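Local coordinates for protein Poly(A) RNA polymerase GLD2 (Rattus norvegicus, PDB 6LBK) that probably adds successive AMP units from ATP to the 3' ends of selected cytoplasmic RNAs, building poly(A) tails, at residues 324-329 with 339-344; 225-230 with 335-340; 232-237 with 305-310. The protein carries 1 engineered substitution. All blocks are in the same frame, centred on the assembly; numbering follows the deposited sequence.

Interaction 1 (324-329 with 339-344)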
loop_
_atom_site.group_PDB
_atom_site.type_symbol
_atom_site.label_atom_id
_atom_site.label_comp_id
_atom_site.label_asym_id
_atom_site.label_seq_id
_atom_site.Cartn_x
_atom_site.Cartn_y
_atom_site.Cartn_z
ATOM N N LYS A 324 -16.759 -11.202 -8.184
ATOM C CA LYS A 324 -16.156 -10.008 -7.555
ATOM C C LYS A 324 -16.561 -8.717 -8.243
ATOM O O LYS A 324 -16.609 -8.686 -9.466
ATOM C CB LYS A 324 -14.649 -10.049 -7.754
ATOM C CG LYS A 324 -14.021 -11.394 -7.488
ATOM C CD LYS A 324 -14.481 -12.009 -6.210
ATOM C CE LYS A 324 -13.680 -11.555 -5.017
ATOM N NZ LYS A 324 -14.553 -11.356 -3.839
ATOM N N TYR A 325 -16.708 -7.669 -7.445
ATOM C CA TYR A 325 -16.996 -6.315 -7.960
ATOM C C TYR A 325 -15.699 -5.650 -8.436
ATOM O O TYR A 325 -15.709 -5.077 -9.502
ATOM C CB TYR A 325 -17.572 -5.486 -6.828
ATOM C CG TYR A 325 -18.893 -5.965 -6.309
ATOM C CD1 TYR A 325 -19.823 -6.525 -7.149
ATOM C CD2 TYR A 325 -19.233 -5.789 -4.987
ATOM C CE1 TYR A 325 -21.058 -6.921 -6.678
ATOM C CE2 TYR A 325 -20.460 -6.178 -4.493
ATOM C CZ TYR A 325 -21.373 -6.745 -5.349
ATOM O OH TYR A 325 -22.579 -7.139 -4.871
ATOM N N ILE A 326 -14.596 -5.803 -7.710
ATOM C CA ILE A 326 -13.360 -5.120 -8.053
ATOM C C ILE A 326 -12.276 -6.185 -8.172
ATOM O O ILE A 326 -12.204 -7.098 -7.337
ATOM C CB ILE A 326 -12.999 -4.051 -7.000
ATOM C CG1 ILE A 326 -14.164 -3.081 -6.803
ATOM C CG2 ILE A 326 -11.756 -3.238 -7.404
ATOM C CD1 ILE A 326 -13.845 -1.928 -5.907
ATOM N N CYS A 327 -11.500 -6.119 -9.256
ATOM C CA CYS A 327 -10.455 -7.098 -9.572
ATOM C C CYS A 327 -9.117 -6.390 -9.791
ATOM O O CYS A 327 -8.895 -5.807 -10.852
ATOM C CB CYS A 327 -10.822 -7.913 -10.800
ATOM S SG CYS A 327 -12.271 -8.928 -10.606
ATOM N N VAL A 328 -8.220 -6.459 -8.812
ATOM C CA VAL A 328 -6.856 -5.946 -8.929
ATOM C C VAL A 328 -5.875 -7.125 -8.794
ATOM O O VAL A 328 -5.913 -7.853 -7.799
ATOM C CB VAL A 328 -6.578 -4.870 -7.872
ATOM C CG1 VAL A 328 -5.236 -4.222 -8.110
ATOM C CG2 VAL A 328 -7.701 -3.864 -7.840
ATOM N N GLU A 329 -5.054 -7.360 -9.821
ATOM C CA GLU A 329 -4.148 -8.505 -9.836
ATOM C C GLU A 329 -2.923 -8.225 -8.963
ATOM O O GLU A 329 -2.205 -7.246 -9.187
ATOM C CB GLU A 329 -3.708 -8.835 -11.262
ATOM C CG GLU A 329 -2.822 -10.082 -11.380
ATOM C CD GLU A 329 -2.151 -10.244 -12.761
ATOM O OE1 GLU A 329 -2.195 -11.364 -13.336
ATOM O OE2 GLU A 329 -1.566 -9.264 -13.270
ATOM N N ARG A 339 -10.444 -8.188 -2.983
ATOM C CA ARG A 339 -11.356 -9.266 -2.636
ATOM C C ARG A 339 -12.243 -8.914 -1.452
ATOM O O ARG A 339 -13.319 -9.497 -1.307
ATOM C CB ARG A 339 -10.533 -10.517 -2.344
ATOM C CG ARG A 339 -11.302 -11.788 -2.048
ATOM C CD ARG A 339 -10.348 -12.999 -1.954
ATOM N NE ARG A 339 -10.035 -13.599 -3.253
ATOM C CZ ARG A 339 -8.805 -13.793 -3.728
ATOM N NH1 ARG A 339 -7.745 -13.446 -3.007
ATOM N NH2 ARG A 339 -8.634 -14.344 -4.927
ATOM N N ALA A 340 -11.812 -7.973 -0.603
ATOM C CA ALA A 340 -12.593 -7.556 0.554
ATOM C C ALA A 340 -13.855 -6.790 0.178
ATOM O O ALA A 340 -14.741 -6.638 1.022
ATOM C CB ALA A 340 -11.732 -6.684 1.471
ATOM N N VAL A 341 -13.952 -6.271 -1.041
ATOM C CA VAL A 341 -15.140 -5.536 -1.465
ATOM C C VAL A 341 -16.124 -6.560 -2.022
ATOM O O VAL A 341 -16.077 -6.920 -3.199
ATOM C CB VAL A 341 -14.808 -4.456 -2.482
ATOM C CG1 VAL A 341 -16.078 -3.706 -2.850
ATOM C CG2 VAL A 341 -13.734 -3.531 -1.943
ATOM N N HIS A 342 -17.038 -7.031 -1.167
ATOM C CA HIS A 342 -17.987 -8.057 -1.572
ATOM C C HIS A 342 -19.459 -7.713 -1.335
ATOM O O HIS A 342 -20.327 -8.505 -1.717
ATOM C CB HIS A 342 -17.637 -9.400 -0.908
ATOM C CG HIS A 342 -17.771 -9.412 0.584
ATOM N ND1 HIS A 342 -18.924 -9.042 1.243
ATOM C CD2 HIS A 342 -16.893 -9.787 1.544
ATOM C CE1 HIS A 342 -18.745 -9.174 2.545
ATOM N NE2 HIS A 342 -17.523 -9.629 2.754
ATOM N N GLU A 343 -19.767 -6.567 -0.726
ATOM C CA GLU A 343 -21.144 -6.134 -0.497
ATOM C C GLU A 343 -21.501 -5.042 -1.505
ATOM O O GLU A 343 -20.707 -4.121 -1.720
ATOM C CB GLU A 343 -21.313 -5.627 0.943
ATOM C CG GLU A 343 -20.836 -6.629 2.011
ATOM C CD GLU A 343 -20.842 -6.090 3.448
ATOM O OE1 GLU A 343 -19.769 -5.644 3.926
ATOM O OE2 GLU A 343 -21.905 -6.134 4.107
ATOM N N LYS A 344 -22.681 -5.163 -2.142
ATOM C CA LYS A 344 -23.108 -4.174 -3.137
ATOM C C LYS A 344 -23.068 -2.766 -2.560
ATOM O O LYS A 344 -22.424 -1.877 -3.118
ATOM C CB LYS A 344 -24.512 -4.487 -3.642
ATOM C CG LYS A 344 -24.656 -5.823 -4.338
ATOM C CD LYS A 344 -26.137 -6.182 -4.659
ATOM C CE LYS A 344 -26.291 -7.652 -5.071
ATOM N NZ LYS A 344 -27.672 -8.015 -5.503
#
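The ring of Tyr325 lies against the backbone of residues 341-344, and its CE2 side meets the peptide that joins Glu343 to Lys344. CE2 is 3.4 Å from Glu343 C. This carbon and Lys344 N both sit at the ring edge, near its plane. The carbonyl oxygens of Val341 and His342 approach obliquely, with CE2 3.6 Å from His342 O. Tyr325 chi1 is -64°, which sets the ring beside its own backbone N and turns it over to the 339-344 side. The modelled approach of its hydroxyl to the Lys344 side chain is too short to be trusted. Phe347 stacks on the Tyr325 ring. Residues 324-327 lead into the short, weakly bonded strand 328-329, an outer strand of a three-stranded mixed sheet. Residues 339-343 lead into helix 344-363, with Glu343 at the N-cap position. The contact therefore ties the approach to the sheet to the start of the last modelled helix. Nearer the sheet, Ile326 CD1 reaches Val341 CG1 at 4.2 Å, a contact between two buried side chains. Lys324 is bent at chi2, chi3 and chi4, and its end crosses the Arg339 side chain obliquely. Its CE lies 3.8 Å from Arg339 CG. Its NZ makes a weak hydrogen bond of 3.4 Å to Arg339 O. The like-charged groups stay apart, with Lys324 NZ 5.1 Å from Arg339 NE. The guanidinium of Arg339 instead forms a salt bridge with Glu320.

Interaction 2 (225-230 with 335-340)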
loop_
_atom_site.group_PDB
_atom_site.type_symbol
_atom_site.label_atom_id
_atom_site.label_comp_id
_atom_site.label_asym_id
_atom_site.label_seq_id
_atom_site.Cartn_x
_atom_site.Cartn_y
_atom_site.Cartn_z
ATOM N N SER A 225 -8.452 -1.851 0.165
ATOM C CA SER A 225 -7.206 -1.911 0.906
ATOM C C SER A 225 -6.232 -0.868 0.377
ATOM O O SER A 225 -6.302 -0.453 -0.783
ATOM C CB SER A 225 -6.576 -3.304 0.815
ATOM O OG SER A 225 -6.151 -3.589 -0.501
ATOM N N SER A 226 -5.312 -0.448 1.254
ATOM C CA SER A 226 -4.295 0.511 0.848
ATOM C C SER A 226 -3.515 -0.015 -0.341
ATOM O O SER A 226 -3.173 0.745 -1.257
ATOM C CB SER A 226 -3.352 0.783 2.009
ATOM O OG SER A 226 -3.934 1.692 2.924
ATOM N N TYR A 227 -3.224 -1.322 -0.336
ATOM C CA TYR A 227 -2.495 -1.941 -1.438
ATOM C C TYR A 227 -3.302 -1.885 -2.729
ATOM O O TYR A 227 -2.740 -1.644 -3.806
ATOM C CB TYR A 227 -2.139 -3.379 -1.076
ATOM C CG TYR A 227 -1.172 -4.096 -1.999
ATOM C CD1 TYR A 227 -0.093 -3.431 -2.575
ATOM C CD2 TYR A 227 -1.312 -5.466 -2.255
ATOM C CE1 TYR A 227 0.815 -4.106 -3.401
ATOM C CE2 TYR A 227 -0.415 -6.148 -3.076
ATOM C CZ TYR A 227 0.656 -5.457 -3.643
ATOM O OH TYR A 227 1.561 -6.133 -4.447
ATOM N N SER A 228 -4.617 -2.115 -2.646
ATOM C CA SER A 228 -5.455 -1.982 -3.834
ATOM C C SER A 228 -5.369 -0.579 -4.398
ATOM O O SER A 228 -5.168 -0.395 -5.602
ATOM C CB SER A 228 -6.899 -2.312 -3.501
ATOM O OG SER A 228 -7.031 -3.689 -3.227
ATOM N N LEU A 229 -5.488 0.428 -3.531
ATOM C CA LEU A 229 -5.409 1.815 -3.985
ATOM C C LEU A 229 -4.069 2.106 -4.636
ATOM O O LEU A 229 -4.014 2.753 -5.681
ATOM C CB LEU A 229 -5.629 2.775 -2.824
ATOM C CG LEU A 229 -7.003 3.294 -2.490
ATOM C CD1 LEU A 229 -6.800 4.147 -1.291
ATOM C CD2 LEU A 229 -7.550 4.118 -3.646
ATOM N N VAL A 230 -2.976 1.750 -3.962
ATOM C CA VAL A 230 -1.638 1.981 -4.499
ATOM C C VAL A 230 -1.519 1.362 -5.864
ATOM O O VAL A 230 -0.939 1.950 -6.775
ATOM C CB VAL A 230 -0.549 1.434 -3.545
ATOM C CG1 VAL A 230 0.812 1.618 -4.173
ATOM C CG2 VAL A 230 -0.589 2.174 -2.219
ATOM N N THR A 335 -3.960 -13.131 -7.525
ATOM C CA THR A 335 -5.081 -13.066 -6.593
ATOM C C THR A 335 -5.632 -11.642 -6.556
ATOM O O THR A 335 -4.945 -10.674 -6.895
ATOM C CB THR A 335 -4.676 -13.547 -5.176
ATOM O OG1 THR A 335 -3.511 -12.845 -4.723
ATOM C CG2 THR A 335 -4.397 -15.045 -5.124
ATOM N N ASN A 336 -6.888 -11.528 -6.122
ATOM C CA ASN A 336 -7.620 -10.263 -6.094
ATOM C C ASN A 336 -7.336 -9.522 -4.790
ATOM O O ASN A 336 -7.739 -9.982 -3.717
ATOM C CB ASN A 336 -9.118 -10.506 -6.243
ATOM C CG ASN A 336 -9.915 -9.215 -6.301
ATOM O OD1 ASN A 336 -9.360 -8.132 -6.500
ATOM N ND2 ASN A 336 -11.227 -9.323 -6.139
ATOM N N THR A 337 -6.642 -8.372 -4.877
ATOM C CA THR A 337 -6.333 -7.608 -3.674
ATOM C C THR A 337 -7.561 -6.917 -3.095
ATOM O O THR A 337 -7.624 -6.688 -1.875
ATOM C CB THR A 337 -5.270 -6.559 -3.973
ATOM O OG1 THR A 337 -5.849 -5.561 -4.830
ATOM C CG2 THR A 337 -4.048 -7.184 -4.624
ATOM N N ALA A 338 -8.532 -6.564 -3.938
ATOM C CA ALA A 338 -9.759 -5.917 -3.495
ATOM C C ALA A 338 -10.842 -6.935 -3.182
ATOM O O ALA A 338 -12.029 -6.584 -3.125
ATOM C CB ALA A 338 -10.261 -4.923 -4.544
ATOM N N ARG A 339 -10.444 -8.188 -2.983
ATOM C CA ARG A 339 -11.356 -9.266 -2.636
ATOM C C ARG A 339 -12.243 -8.914 -1.452
ATOM O O ARG A 339 -13.319 -9.497 -1.307
ATOM C CB ARG A 339 -10.533 -10.517 -2.344
ATOM C CG ARG A 339 -11.302 -11.788 -2.048
ATOM C CD ARG A 339 -10.348 -12.999 -1.954
ATOM N NE ARG A 339 -10.035 -13.599 -3.253
ATOM C CZ ARG A 339 -8.805 -13.793 -3.728
ATOM N NH1 ARG A 339 -7.745 -13.446 -3.007
ATOM N NH2 ARG A 339 -8.634 -14.344 -4.927
ATOM N N ALA A 340 -11.812 -7.973 -0.603
ATOM C CA ALA A 340 -12.593 -7.556 0.554
ATOM C C ALA A 340 -13.855 -6.790 0.178
ATOM O O ALA A 340 -14.741 -6.638 1.022
ATOM C CB ALA A 340 -11.732 -6.684 1.471
#
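Ser228 holds OG beside its own backbone N (chi1 -69°), while Thr337 places OG1 between its backbone N and carbonyl carbon (chi1 69°). These two settings point the hydroxyls at each other. Ser228 OG and Thr337 OG1 are hydrogen-bonded at 2.7 Å. The same Ser228 OG is hydrogen-bonded to Ser225 OG at 2.9 Å, within the first turn of helix 226-239, where Ser225 is at the N-cap position. The methyl of Thr337 goes to Tyr227: CG2 lies 4.0 Å from CD2, oblique to the ring. The far end of Tyr227 is held by Glu330 through its hydroxyl. On the other segment, residues 336-339 form a type I turn. Asn336 OD1 accepts from Ala338 N at 3.1 Å, an Asx turn, with the donor lying well above the carbonyl plane. The same oxygen accepts from Val328 N. Ala338 CB lies 3.7 Å from Ser228 OG, so this hydroxyl also has an apolar neighbour. Three hydroxyls thus form a short chain from the helix start to the turn. Ser228 is buried, yet its OG has two hydroxyl partners. Its single proton can serve at most one of them, so OG must accept in at least one bond.

Interaction 3 (232-237 with 305-310)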
loop_
_atom_site.group_PDB
_atom_site.type_symbol
_atom_site.label_atom_id
_atom_site.label_comp_id
_atom_site.label_asym_id
_atom_site.label_seq_id
_atom_site.Cartn_x
_atom_site.Cartn_y
_atom_site.Cartn_z
ATOM N N MET A 232 -3.934 0.887 -7.854
ATOM C CA MET A 232 -4.830 1.593 -8.762
ATOM C C MET A 232 -4.226 2.921 -9.222
ATOM O O MET A 232 -4.321 3.282 -10.403
ATOM C CB MET A 232 -6.166 1.818 -8.081
ATOM C CG MET A 232 -7.064 0.590 -8.028
ATOM S SD MET A 232 -8.393 0.810 -6.800
ATOM C CE MET A 232 -9.312 2.190 -7.443
ATOM N N VAL A 233 -3.621 3.664 -8.286
ATOM C CA VAL A 233 -2.836 4.847 -8.638
ATOM C C VAL A 233 -1.749 4.476 -9.635
ATOM O O VAL A 233 -1.596 5.133 -10.665
ATOM C CB VAL A 233 -2.233 5.501 -7.382
ATOM C CG1 VAL A 233 -1.440 6.717 -7.750
ATOM C CG2 VAL A 233 -3.286 5.870 -6.394
ATOM N N LEU A 234 -0.943 3.442 -9.323
ATOM C CA LEU A 234 0.130 3.044 -10.240
ATOM C C LEU A 234 -0.424 2.619 -11.601
ATOM O O LEU A 234 0.164 2.943 -12.637
ATOM C CB LEU A 234 0.999 1.924 -9.641
ATOM C CG LEU A 234 1.796 2.085 -8.329
ATOM C CD1 LEU A 234 2.663 0.882 -8.117
ATOM C CD2 LEU A 234 2.686 3.333 -8.322
ATOM N N HIS A 235 -1.560 1.917 -11.628
ATOM C CA HIS A 235 -2.203 1.595 -12.898
ATOM C C HIS A 235 -2.617 2.864 -13.657
ATOM O O HIS A 235 -2.394 2.974 -14.873
ATOM C CB HIS A 235 -3.402 0.695 -12.640
ATOM C CG HIS A 235 -4.269 0.497 -13.835
ATOM N ND1 HIS A 235 -3.941 -0.367 -14.852
ATOM C CD2 HIS A 235 -5.421 1.098 -14.205
ATOM C CE1 HIS A 235 -4.867 -0.313 -15.790
ATOM N NE2 HIS A 235 -5.773 0.574 -15.424
ATOM N N TYR A 236 -3.242 3.827 -12.963
ATOM C CA TYR A 236 -3.632 5.078 -13.618
ATOM C C TYR A 236 -2.417 5.756 -14.237
ATOM O O TYR A 236 -2.469 6.230 -15.383
ATOM C CB TYR A 236 -4.353 6.048 -12.645
ATOM C CG TYR A 236 -4.601 7.443 -13.276
ATOM C CD1 TYR A 236 -5.451 7.606 -14.389
ATOM C CD2 TYR A 236 -3.968 8.586 -12.771
ATOM C CE1 TYR A 236 -5.653 8.902 -14.989
ATOM C CE2 TYR A 236 -4.176 9.862 -13.363
ATOM C CZ TYR A 236 -5.003 10.002 -14.463
ATOM O OH TYR A 236 -5.163 11.235 -14.993
ATOM N N LEU A 237 -1.314 5.809 -13.491
ATOM C CA LEU A 237 -0.081 6.380 -14.014
ATOM C C LEU A 237 0.501 5.543 -15.146
ATOM O O LEU A 237 1.217 6.087 -15.993
ATOM C CB LEU A 237 0.943 6.529 -12.888
ATOM C CG LEU A 237 0.644 7.473 -11.715
ATOM C CD1 LEU A 237 1.785 7.400 -10.654
ATOM C CD2 LEU A 237 0.408 8.915 -12.197
ATOM N N ILE A 305 -7.108 -4.945 -13.073
ATOM C CA ILE A 305 -5.968 -4.039 -13.116
ATOM C C ILE A 305 -4.678 -4.818 -12.876
ATOM O O ILE A 305 -4.500 -5.432 -11.812
ATOM C CB ILE A 305 -6.144 -2.934 -12.069
ATOM C CG1 ILE A 305 -7.131 -1.879 -12.602
ATOM C CG2 ILE A 305 -4.784 -2.370 -11.608
ATOM C CD1 ILE A 305 -7.929 -1.216 -11.501
ATOM N N SER A 306 -3.771 -4.798 -13.856
ATOM C CA SER A 306 -2.524 -5.550 -13.776
ATOM C C SER A 306 -1.363 -4.556 -13.842
ATOM O O SER A 306 -0.998 -4.089 -14.932
ATOM C CB SER A 306 -2.434 -6.576 -14.878
ATOM O OG SER A 306 -1.131 -7.116 -14.916
ATOM N N VAL A 307 -0.828 -4.190 -12.665
ATOM C CA VAL A 307 0.414 -3.423 -12.622
ATOM C C VAL A 307 1.570 -4.245 -13.195
ATOM O O VAL A 307 2.518 -3.683 -13.760
ATOM C CB VAL A 307 0.708 -2.937 -11.187
ATOM C CG1 VAL A 307 2.149 -2.440 -11.066
ATOM C CG2 VAL A 307 -0.275 -1.814 -10.757
ATOM N N ARG A 308 1.533 -5.576 -13.047
ATOM C CA ARG A 308 2.593 -6.389 -13.635
ATOM C C ARG A 308 2.628 -6.216 -15.147
ATOM O O ARG A 308 3.705 -6.182 -15.754
ATOM C CB ARG A 308 2.418 -7.869 -13.274
ATOM C CG ARG A 308 3.484 -8.797 -13.886
ATOM C CD ARG A 308 3.250 -10.280 -13.576
ATOM N NE ARG A 308 2.934 -11.020 -14.796
ATOM C CZ ARG A 308 3.837 -11.447 -15.683
ATOM N NH1 ARG A 308 3.453 -12.109 -16.768
ATOM N NH2 ARG A 308 5.131 -11.213 -15.488
ATOM N N GLU A 309 1.464 -6.085 -15.775
ATOM C CA GLU A 309 1.429 -5.922 -17.221
ATOM C C GLU A 309 1.405 -4.462 -17.646
ATOM O O GLU A 309 1.611 -4.185 -18.830
ATOM C CB GLU A 309 0.199 -6.630 -17.782
ATOM C CG GLU A 309 0.298 -8.123 -17.717
ATOM C CD GLU A 309 -1.005 -8.785 -18.062
ATOM O OE1 GLU A 309 -1.430 -8.709 -19.233
ATOM O OE2 GLU A 309 -1.631 -9.345 -17.138
ATOM N N ALA A 310 1.247 -3.539 -16.688
ATOM C CA ALA A 310 1.024 -2.112 -16.946
ATOM C C ALA A 310 -0.191 -1.919 -17.862
ATOM O O ALA A 310 -0.218 -1.046 -18.739
ATOM C CB ALA A 310 2.271 -1.443 -17.524
#
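Ile305 lies over the imidazole of His235, and these two residues have the most surface buried by the contact. Ile305 CG1 stands 3.9 Å from the centroid of the His235 ring and only 12° off the ring normal, a CH-pi contact on one face. The other branch, CG2, packs at the root of the histidine side chain, 3.5 Å from His235 CB. The ring is swung anti to its backbone N (chi1 170°), which brings one ring face against the isoleucine. Its NE2 is hydrogen-bonded to Tyr293 OH, which limits rotation of the ring. Ile305 CD1 reaches Met232 CG, one turn earlier, at 4.0 Å, the two side chains crossing at about a right angle. Here helix 226-239 packs against the end of strand 303-306, the middle strand of the three-stranded mixed sheet; the strand belongs to the PAP-associated region of the sequence. Tyr294 of helix 283-297 touches both His235 and Ile305. Val307 follows the strand where the chain turns away. Its CG2 rests against the helix, 4.1 Å from Leu234 CB and 4.0 Å from His235 N. The carbonyl of Val307 accepts a hydrogen bond from Gln238, one turn further along the helix. The intervening Ser306 points away from the helix. Its OG accepts from Glu309 N at 2.9 Å, an ST motif, and is also hydrogen-bonded to the Glu329 carboxylate.

Helix 226-239 serves interactions 2 and 3, whose centres are about 12 Å apart. Its first turn meets the 335-340 loop and its later turns meet the end of strand 303-306. Interactions 1 and 2 have centres about 8 Å apart and share Arg339 and Ala340. Asn336 ND2 reaches Ile326 O at 2.7 Å, a probable hydrogen bond between the two. Interactions 1 and 3 are joined through the sheet: Glu329 N lies 2.8 Å from Ile305 O, and Glu329 OE2 lies 2.7 Å from Ser306 OG. Interaction 2 lies closest to the probable catalytic metal site: the Tyr227 side chain is about 9 Å from that of Asp111, a probable magnesium ligand. Interactions 1 and 3 lie away from it.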